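Side-chain contacts in fructuronate-tagaturonate epimerase UxaE from Cohnella laeviribosi in complex with 1 glycerol (Cohnella laeviribosi, PDB 6IL9), which catalyses the interconversion of tagaturonate and fructuronate by epimerisation, as a TIM-barrel enzyme with a bound zinc ion: residues Ser197-Lys202 with Asp240-Arg245; Arg201-Glu204 with Val210-His213; Gln249-Ile254 with Ser289-Lys294. All coordinates share one frame; numbering follows the deposited sequence.

How the contacts relate
From the N terminus, the chain passes the fourth barrel strand, 178-182, and reaches helix 196-204, where contacts 1 and 2 begin and share R201 and K202. Contact 2 closes the short turn to helix 208-218. From the same start, contact 1 closes the larger loop, whose 37 intervening residues also include the hairpin 221-225/228-232 and which ends on helix 234-259. Contact 3 follows in series, using the later part of that helix and closing the loop through strand 267-271 to helix 281-293. Contacts 1 and 2 touch directly, for instance where R245 meets V210, while H213 NE2 lies 2.7 Å from E290 OE1, a probable hydrogen bond joining contacts 2 and 3.

Contact 1. Residues Ser197-Lys202 with Asp240-Arg245; sequences SEVKRK and DVLVYR
L242 reaches from helix 234-259 to helix 196-204 and meets K202 and V199 with its two methyl groups. Its CG stands anti to its carbonyl carbon (chi1 -67°), and the extended second torsion (chi2 178°) makes CD1 the leading atom, extending the zigzag of CA, CB and CG toward the other helix. CD1 comes to rest against the backbone there, 3.2 Å from the carbonyl oxygen V199 O, a close approach for a methyl group and a sign of tight packing. The same methyl also meets the V199 side chain, on its CG1 branch at 3.9 Å, and lies 3.8 Å from K202 CB.

The second branch of L242 belongs to K202. L242 CD2 is 3.5 Å from K202 CG, and the lysine chain, bent at each of its last three torsions, curls back so that CE and NZ of K202 both lie 4.0 Å from the same L242 CD2. CB, CG and CE of the lysine thus touch the leucine, and NZ comes as near to CD2 as CE does, the two side chains running at a slant to each other. V199 contributes less: its CG1 is only a flank to the methyl that touches its carbonyl. The interaction is van der Waals throughout, one leucine set between a lysine and the backbone of a helical turn, with the helices 7.5 Å apart at V199 CA and L242 CA.

V199, which is buried, also packs on M238 and R239, one turn earlier on helix 234-259. Farther along that helix, V241 leans on Y214 of helix 208-218 and Y244 on S283 and V287 of helix 281-293. The contact joins helix 196-204, part of the insertion after barrel strand 178-182, to the long helix that precedes strand 267-271.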
loop_
_atom_site.group_PDB
_atom_site.type_symbol
_atom_site.label_atom_id
_atom_site.label_comp_id
_atom_site.label_asym_id
_atom_site.label_seq_id
_atom_site.Cartn_x
_atom_site.Cartn_y
_atom_site.Cartn_z
ATOM N N SER A 197 17.027 5.954 35.419
ATOM C CA SER A 197 17.339 4.937 36.421
ATOM C C SER A 197 16.373 3.764 36.329
ATOM O O SER A 197 16.773 2.614 36.540
ATOM C CB SER A 197 17.326 5.552 37.819
ATOM O OG SER A 197 18.598 6.087 38.147
ATOM N N GLU A 198 15.104 4.038 36.009
ATOM C CA GLU A 198 14.129 2.971 35.799
ATOM C C GLU A 198 14.487 2.118 34.583
ATOM O O GLU A 198 14.273 0.898 34.585
ATOM C CB GLU A 198 12.735 3.577 35.645
ATOM C CG GLU A 198 11.702 2.652 35.032
ATOM C CD GLU A 198 10.346 3.313 34.902
ATOM O OE1 GLU A 198 9.402 2.649 34.422
ATOM O OE2 GLU A 198 10.225 4.500 35.278
ATOM N N VAL A 199 15.014 2.744 33.524
ATOM C CA VAL A 199 15.559 1.975 32.405
ATOM C C VAL A 199 16.624 1.015 32.909
ATOM O O VAL A 199 16.573 -0.193 32.649
ATOM C CB VAL A 199 16.123 2.912 31.319
ATOM C CG1 VAL A 199 17.141 2.168 30.460
ATOM C CG2 VAL A 199 15.010 3.476 30.468
ATOM N N LYS A 200 17.600 1.544 33.655
ATOM C CA LYS A 200 18.638 0.705 34.245
ATOM C C LYS A 200 18.049 -0.393 35.126
ATOM O O LYS A 200 18.610 -1.492 35.199
ATOM C CB LYS A 200 19.605 1.572 35.050
ATOM C CG LYS A 200 20.621 0.788 35.865
ATOM C CD LYS A 200 21.870 0.499 35.061
ATOM C CE LYS A 200 22.931 1.548 35.327
ATOM N NZ LYS A 200 23.307 1.582 36.767
ATOM N N ARG A 201 16.916 -0.131 35.782
ATOM C CA ARG A 201 16.327 -1.128 36.672
ATOM C C ARG A 201 15.637 -2.236 35.884
ATOM O O ARG A 201 15.831 -3.427 36.159
ATOM C CB ARG A 201 15.332 -0.463 37.620
ATOM C CG ARG A 201 15.667 -0.628 39.085
ATOM C CD ARG A 201 15.344 0.631 39.851
ATOM N NE ARG A 201 14.072 1.227 39.446
ATOM C CZ ARG A 201 13.864 2.538 39.377
ATOM N NH1 ARG A 201 12.686 3.017 38.998
ATOM N NH2 ARG A 201 14.851 3.369 39.676
ATOM N N LYS A 202 14.795 -1.860 34.922
ATOM C CA LYS A 202 14.159 -2.853 34.065
ATOM C C LYS A 202 15.205 -3.620 33.265
ATOM O O LYS A 202 15.078 -4.837 33.065
ATOM C CB LYS A 202 13.137 -2.159 33.157
ATOM C CG LYS A 202 12.442 -3.050 32.138
ATOM C CD LYS A 202 12.031 -4.402 32.718
ATOM C CE LYS A 202 12.112 -5.479 31.647
ATOM N NZ LYS A 202 13.360 -6.295 31.740
ATOM N N ASP A 240 17.580 1.162 24.372
ATOM C CA ASP A 240 17.355 0.497 23.087
ATOM C C ASP A 240 16.987 -0.973 23.270
ATOM O O ASP A 240 16.073 -1.476 22.609
ATOM C CB ASP A 240 18.595 0.610 22.202
ATOM C CG ASP A 240 18.682 1.939 21.477
ATOM O OD1 ASP A 240 17.660 2.653 21.406
ATOM O OD2 ASP A 240 19.780 2.252 20.973
ATOM N N VAL A 241 17.702 -1.680 24.146
ATOM C CA VAL A 241 17.389 -3.088 24.390
ATOM C C VAL A 241 15.971 -3.232 24.935
ATOM O O VAL A 241 15.190 -4.077 24.480
ATOM C CB VAL A 241 18.437 -3.715 25.331
ATOM C CG1 VAL A 241 18.041 -5.152 25.719
ATOM C CG2 VAL A 241 19.813 -3.703 24.682
ATOM N N LEU A 242 15.598 -2.391 25.906
ATOM C CA LEU A 242 14.266 -2.504 26.495
ATOM C C LEU A 242 13.168 -2.201 25.482
ATOM O O LEU A 242 12.118 -2.854 25.484
ATOM C CB LEU A 242 14.144 -1.567 27.693
ATOM C CG LEU A 242 15.015 -1.936 28.888
ATOM C CD1 LEU A 242 14.837 -0.909 30.002
ATOM C CD2 LEU A 242 14.656 -3.327 29.387
ATOM N N VAL A 243 13.384 -1.207 24.617
ATOM C CA VAL A 243 12.333 -0.796 23.693
ATOM C C VAL A 243 12.140 -1.836 22.594
ATOM O O VAL A 243 11.007 -2.116 22.183
ATOM C CB VAL A 243 12.649 0.596 23.107
ATOM C CG1 VAL A 243 11.628 0.963 22.036
ATOM C CG2 VAL A 243 12.658 1.652 24.214
ATOM N N TYR A 244 13.234 -2.422 22.102
ATOM C CA TYR A 244 13.215 -3.143 20.839
ATOM C C TYR A 244 13.475 -4.644 20.928
ATOM O O TYR A 244 13.193 -5.341 19.947
ATOM C CB TYR A 244 14.238 -2.528 19.864
ATOM C CG TYR A 244 13.874 -1.122 19.439
ATOM C CD1 TYR A 244 12.873 -0.897 18.500
ATOM C CD2 TYR A 244 14.504 -0.021 20.002
ATOM C CE1 TYR A 244 12.518 0.386 18.125
ATOM C CE2 TYR A 244 14.154 1.272 19.631
ATOM C CZ TYR A 244 13.163 1.463 18.691
ATOM O OH TYR A 244 12.805 2.737 18.317
ATOM N N ARG A 245 13.995 -5.171 22.046
ATOM C CA ARG A 245 14.439 -6.568 22.053
ATOM C C ARG A 245 13.298 -7.523 21.726
ATOM O O ARG A 245 13.463 -8.447 20.921
ATOM C CB ARG A 245 15.062 -6.951 23.399
ATOM C CG ARG A 245 15.440 -8.423 23.462
ATOM C CD ARG A 245 16.116 -8.819 24.763
ATOM N NE ARG A 245 15.907 -10.240 25.057
ATOM C CZ ARG A 245 16.580 -11.242 24.493
ATOM N NH1 ARG A 245 17.529 -11.010 23.589
ATOM N NH2 ARG A 245 16.298 -12.493 24.834
#

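Contact 2. Residues Arg201-Glu204 with Val210-His213; sequences RKYE and VRSH
R211 lies with its aliphatic chain against the ring of Y203. Its CG sits over the ring in an off-centre CH-pi contact, 4.0 Å from the Y203 centroid and 30° off the ring normal. R211 CD approaches the ring obliquely, 3.4 Å from Y203 CE2, and at the same time comes to 3.3 Å from the backbone oxygen Y203 O. Nearer the R211 backbone, CB is 3.6 Å from Y203 OH.

A bend at chi3 (-91°) swings the guanidinium away from the ring toward E204, its plane 64° from that of the ring. E204 OE2 stands over one guanidinium face, 3.7 Å from R211 CZ, and the salt bridge to R211 NH1 is long, an attraction of charges into which no N-H points.

The two helices, 196-204 and 208-218, follow one another through a short turn, within the insertion between barrel strand 178-182 and helix 234-259. L206 of that turn accepts a hydrogen bond at its carbonyl oxygen from R211 NE, holding NE of the guanidinium at the turn. On the ring side, Y203 OH is hydrogen-bonded to E215 OE1, one turn beyond R211. M238 and V241 of helix 234-259 also pack against Y203, which is buried, V241 near its CE1.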
loop_
_atom_site.group_PDB
_atom_site.type_symbol
_atom_site.label_atom_id
_atom_site.label_comp_id
_atom_site.label_asym_id
_atom_site.label_seq_id
_atom_site.Cartn_x
_atom_site.Cartn_y
_atom_site.Cartn_z
ATOM N N ARG A 201 16.916 -0.131 35.782
ATOM C CA ARG A 201 16.327 -1.128 36.672
ATOM C C ARG A 201 15.637 -2.236 35.884
ATOM O O ARG A 201 15.831 -3.427 36.159
ATOM C CB ARG A 201 15.332 -0.463 37.620
ATOM C CG ARG A 201 15.667 -0.628 39.085
ATOM C CD ARG A 201 15.344 0.631 39.851
ATOM N NE ARG A 201 14.072 1.227 39.446
ATOM C CZ ARG A 201 13.864 2.538 39.377
ATOM N NH1 ARG A 201 12.686 3.017 38.998
ATOM N NH2 ARG A 201 14.851 3.369 39.676
ATOM N N LYS A 202 14.795 -1.860 34.922
ATOM C CA LYS A 202 14.159 -2.853 34.065
ATOM C C LYS A 202 15.205 -3.620 33.265
ATOM O O LYS A 202 15.078 -4.837 33.065
ATOM C CB LYS A 202 13.137 -2.159 33.157
ATOM C CG LYS A 202 12.442 -3.050 32.138
ATOM C CD LYS A 202 12.031 -4.402 32.718
ATOM C CE LYS A 202 12.112 -5.479 31.647
ATOM N NZ LYS A 202 13.360 -6.295 31.740
ATOM N N TYR A 203 16.261 -2.928 32.827
ATOM C CA TYR A 203 17.341 -3.590 32.101
ATOM C C TYR A 203 18.006 -4.668 32.950
ATOM O O TYR A 203 18.384 -5.731 32.438
ATOM C CB TYR A 203 18.375 -2.558 31.642
ATOM C CG TYR A 203 19.566 -3.123 30.894
ATOM C CD1 TYR A 203 19.493 -3.393 29.530
ATOM C CD2 TYR A 203 20.771 -3.379 31.545
ATOM C CE1 TYR A 203 20.584 -3.916 28.846
ATOM C CE2 TYR A 203 21.862 -3.888 30.869
ATOM C CZ TYR A 203 21.762 -4.151 29.518
ATOM O OH TYR A 203 22.841 -4.663 28.850
ATOM N N GLU A 204 18.152 -4.419 34.254
ATOM C CA GLU A 204 18.862 -5.369 35.102
ATOM C C GLU A 204 18.048 -6.627 35.387
ATOM O O GLU A 204 18.618 -7.624 35.844
ATOM C CB GLU A 204 19.276 -4.702 36.416
ATOM C CG GLU A 204 20.398 -3.677 36.267
ATOM C CD GLU A 204 21.780 -4.297 36.151
ATOM O OE1 GLU A 204 22.773 -3.558 36.343
ATOM O OE2 GLU A 204 21.873 -5.515 35.874
ATOM N N VAL A 210 21.796 -12.215 27.994
ATOM C CA VAL A 210 21.296 -11.151 27.126
ATOM C C VAL A 210 22.112 -9.884 27.326
ATOM O O VAL A 210 22.584 -9.262 26.366
ATOM C CB VAL A 210 19.806 -10.892 27.418
ATOM C CG1 VAL A 210 19.312 -9.649 26.692
ATOM C CG2 VAL A 210 18.959 -12.117 27.083
ATOM N N ARG A 211 22.283 -9.480 28.585
ATOM C CA ARG A 211 23.014 -8.252 28.866
ATOM C C ARG A 211 24.461 -8.363 28.420
ATOM O O ARG A 211 25.040 -7.384 27.935
ATOM C CB ARG A 211 22.906 -7.917 30.356
ATOM C CG ARG A 211 21.490 -7.561 30.769
ATOM C CD ARG A 211 21.434 -7.040 32.192
ATOM N NE ARG A 211 21.200 -8.110 33.159
ATOM C CZ ARG A 211 22.153 -8.664 33.901
ATOM N NH1 ARG A 211 23.410 -8.259 33.782
ATOM N NH2 ARG A 211 21.848 -9.628 34.763
ATOM N N SER A 212 25.049 -9.556 28.522
ATOM C CA SER A 212 26.413 -9.742 28.042
ATOM C C SER A 212 26.483 -9.643 26.521
ATOM O O SER A 212 27.409 -9.028 25.976
ATOM C CB SER A 212 26.955 -11.086 28.526
ATOM O OG SER A 212 27.960 -11.579 27.662
ATOM N N HIS A 213 25.513 -10.237 25.820
ATOM C CA HIS A 213 25.512 -10.184 24.359
ATOM C C HIS A 213 25.475 -8.743 23.866
ATOM O O HIS A 213 26.255 -8.354 22.989
ATOM C CB HIS A 213 24.326 -10.972 23.799
ATOM C CG HIS A 213 24.026 -10.679 22.355
ATOM N ND1 HIS A 213 24.735 -11.248 21.317
ATOM C CD2 HIS A 213 23.091 -9.883 21.779
ATOM C CE1 HIS A 213 24.252 -10.813 20.165
ATOM N NE2 HIS A 213 23.257 -9.981 20.418
#

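Contact 3. Residues Gln249-Ile254 with Ser289-Lys294; sequences QFMIYI and SELIGK
Two consecutive helices on the outside of the TIM barrel, helix 234-259 before strand 267-271 and helix 281-293 after that strand, pack together here through M251, I252 and L291, with K294 at the margin. L291 is the central piece. Its CD1 is 3.5 Å from the sulfur M251 SD, the two side chains crossing at about a right angle. Its other methyl, CD2, wedges between neighbours on the first helix, 3.6 Å from M251 CB and 3.8 Å from I252 CG1. M251 is extended beyond CG (chi2 163°), which carries its sulfur out to the leucine methyls.

K294, following helix 281-293, runs across I252 with its methylenes: K294 CG is 4.0 Å from I252 CD1, and K294 CE 4.1 Å from I252 CG2. Its NZ makes a long, weak ion pair with E256, farther along helix 234-259.

M251 and L291 both touch I270 of strand 267-271, in the barrel wall; M251 also packs on C183, just past strand 178-182. E290, on the same helix as L291, joins helix 208-218 through a salt bridge to K217 and a hydrogen bond to Y218.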
loop_
_atom_site.group_PDB
_atom_site.type_symbol
_atom_site.label_atom_id
_atom_site.label_comp_id
_atom_site.label_asym_id
_atom_site.label_seq_id
_atom_site.Cartn_x
_atom_site.Cartn_y
_atom_site.Cartn_z
ATOM N N GLN A 249 13.121 -10.118 18.562
ATOM C CA GLN A 249 12.882 -11.553 18.681
ATOM C C GLN A 249 11.705 -11.979 17.822
ATOM O O GLN A 249 11.720 -13.063 17.226
ATOM C CB GLN A 249 12.641 -11.921 20.142
ATOM C CG GLN A 249 13.844 -11.723 21.010
ATOM C CD GLN A 249 15.004 -12.578 20.567
ATOM O OE1 GLN A 249 16.098 -12.072 20.290
ATOM N NE2 GLN A 249 14.775 -13.886 20.486
ATOM N N PHE A 250 10.683 -11.126 17.743
ATOM C CA PHE A 250 9.497 -11.417 16.948
ATOM C C PHE A 250 9.823 -11.396 15.460
ATOM O O PHE A 250 9.345 -12.250 14.706
ATOM C CB PHE A 250 8.397 -10.405 17.292
ATOM C CG PHE A 250 7.113 -10.599 16.525
ATOM C CD1 PHE A 250 6.388 -11.780 16.632
ATOM C CD2 PHE A 250 6.619 -9.582 15.721
ATOM C CE1 PHE A 250 5.202 -11.953 15.933
ATOM C CE2 PHE A 250 5.434 -9.746 15.014
ATOM C CZ PHE A 250 4.728 -10.936 15.115
ATOM N N MET A 251 10.636 -10.427 15.026
ATOM C CA MET A 251 11.104 -10.394 13.643
ATOM C C MET A 251 11.809 -11.694 13.273
ATOM O O MET A 251 11.524 -12.303 12.234
ATOM C CB MET A 251 12.053 -9.201 13.440
ATOM C CG MET A 251 11.446 -7.809 13.623
ATOM S SD MET A 251 12.689 -6.480 13.871
ATOM C CE MET A 251 11.633 -5.246 14.623
ATOM N N ILE A 252 12.751 -12.125 14.113
ATOM C CA ILE A 252 13.524 -13.326 13.817
ATOM C C ILE A 252 12.612 -14.546 13.767
ATOM O O ILE A 252 12.740 -15.396 12.880
ATOM C CB ILE A 252 14.643 -13.508 14.857
ATOM C CG1 ILE A 252 15.649 -12.361 14.743
ATOM C CG2 ILE A 252 15.334 -14.854 14.664
ATOM C CD1 ILE A 252 16.437 -12.111 16.022
ATOM N N TYR A 253 11.688 -14.647 14.724
ATOM C CA TYR A 253 10.791 -15.797 14.810
ATOM C C TYR A 253 9.938 -15.926 13.553
ATOM O O TYR A 253 9.792 -17.019 12.990
ATOM C CB TYR A 253 9.913 -15.649 16.053
ATOM C CG TYR A 253 8.669 -16.514 16.096
ATOM C CD1 TYR A 253 8.748 -17.867 16.421
ATOM C CD2 TYR A 253 7.410 -15.966 15.849
ATOM C CE1 TYR A 253 7.603 -18.655 16.487
ATOM C CE2 TYR A 253 6.260 -16.749 15.904
ATOM C CZ TYR A 253 6.366 -18.091 16.221
ATOM O OH TYR A 253 5.231 -18.872 16.282
ATOM N N ILE A 254 9.375 -14.810 13.094
ATOM C CA ILE A 254 8.558 -14.826 11.881
ATOM C C ILE A 254 9.418 -15.146 10.663
ATOM O O ILE A 254 9.030 -15.944 9.797
ATOM C CB ILE A 254 7.826 -13.479 11.720
ATOM C CG1 ILE A 254 6.782 -13.281 12.833
ATOM C CG2 ILE A 254 7.199 -13.371 10.342
ATOM C CD1 ILE A 254 5.722 -14.379 12.914
ATOM N N SER A 289 21.406 -4.395 12.972
ATOM C CA SER A 289 22.595 -5.182 13.256
ATOM C C SER A 289 22.227 -6.526 13.867
ATOM O O SER A 289 22.828 -7.554 13.538
ATOM C CB SER A 289 23.518 -4.405 14.194
ATOM O OG SER A 289 24.746 -5.075 14.352
ATOM N N GLU A 290 21.239 -6.537 14.761
ATOM C CA GLU A 290 20.832 -7.791 15.382
ATOM C C GLU A 290 20.189 -8.723 14.372
ATOM O O GLU A 290 20.429 -9.933 14.398
ATOM C CB GLU A 290 19.861 -7.526 16.529
ATOM C CG GLU A 290 20.515 -6.869 17.721
ATOM C CD GLU A 290 21.708 -7.651 18.220
ATOM O OE1 GLU A 290 21.524 -8.776 18.749
ATOM O OE2 GLU A 290 22.834 -7.142 18.074
ATOM N N LEU A 291 19.332 -8.184 13.507
ATOM C CA LEU A 291 18.668 -9.019 12.514
ATOM C C LEU A 291 19.665 -9.564 11.508
ATOM O O LEU A 291 19.647 -10.753 11.176
ATOM C CB LEU A 291 17.594 -8.210 11.797
ATOM C CG LEU A 291 16.463 -7.733 12.692
ATOM C CD1 LEU A 291 15.589 -6.798 11.905
ATOM C CD2 LEU A 291 15.668 -8.928 13.188
ATOM N N ILE A 292 20.528 -8.694 10.986
ATOM C CA ILE A 292 21.489 -9.140 9.987
ATOM C C ILE A 292 22.444 -10.161 10.598
ATOM O O ILE A 292 22.822 -11.153 9.956
ATOM C CB ILE A 292 22.217 -7.919 9.386
ATOM C CG1 ILE A 292 21.201 -6.959 8.756
ATOM C CG2 ILE A 292 23.174 -8.349 8.337
ATOM C CD1 ILE A 292 20.451 -7.523 7.578
ATOM N N GLY A 293 22.787 -9.979 11.877
ATOM C CA GLY A 293 23.598 -10.967 12.570
ATOM C C GLY A 293 22.937 -12.330 12.676
ATOM O O GLY A 293 23.622 -13.349 12.766
ATOM N N LYS A 294 21.604 -12.373 12.657
ATOM C CA LYS A 294 20.872 -13.631 12.733
ATOM C C LYS A 294 20.434 -14.140 11.363
ATOM O O LYS A 294 19.543 -14.997 11.281
ATOM C CB LYS A 294 19.661 -13.488 13.661
ATOM C CG LYS A 294 20.036 -13.582 15.134
ATOM C CD LYS A 294 20.379 -15.023 15.505
ATOM C CE LYS A 294 19.115 -15.817 15.829
ATOM N NZ LYS A 294 19.238 -17.264 15.476
#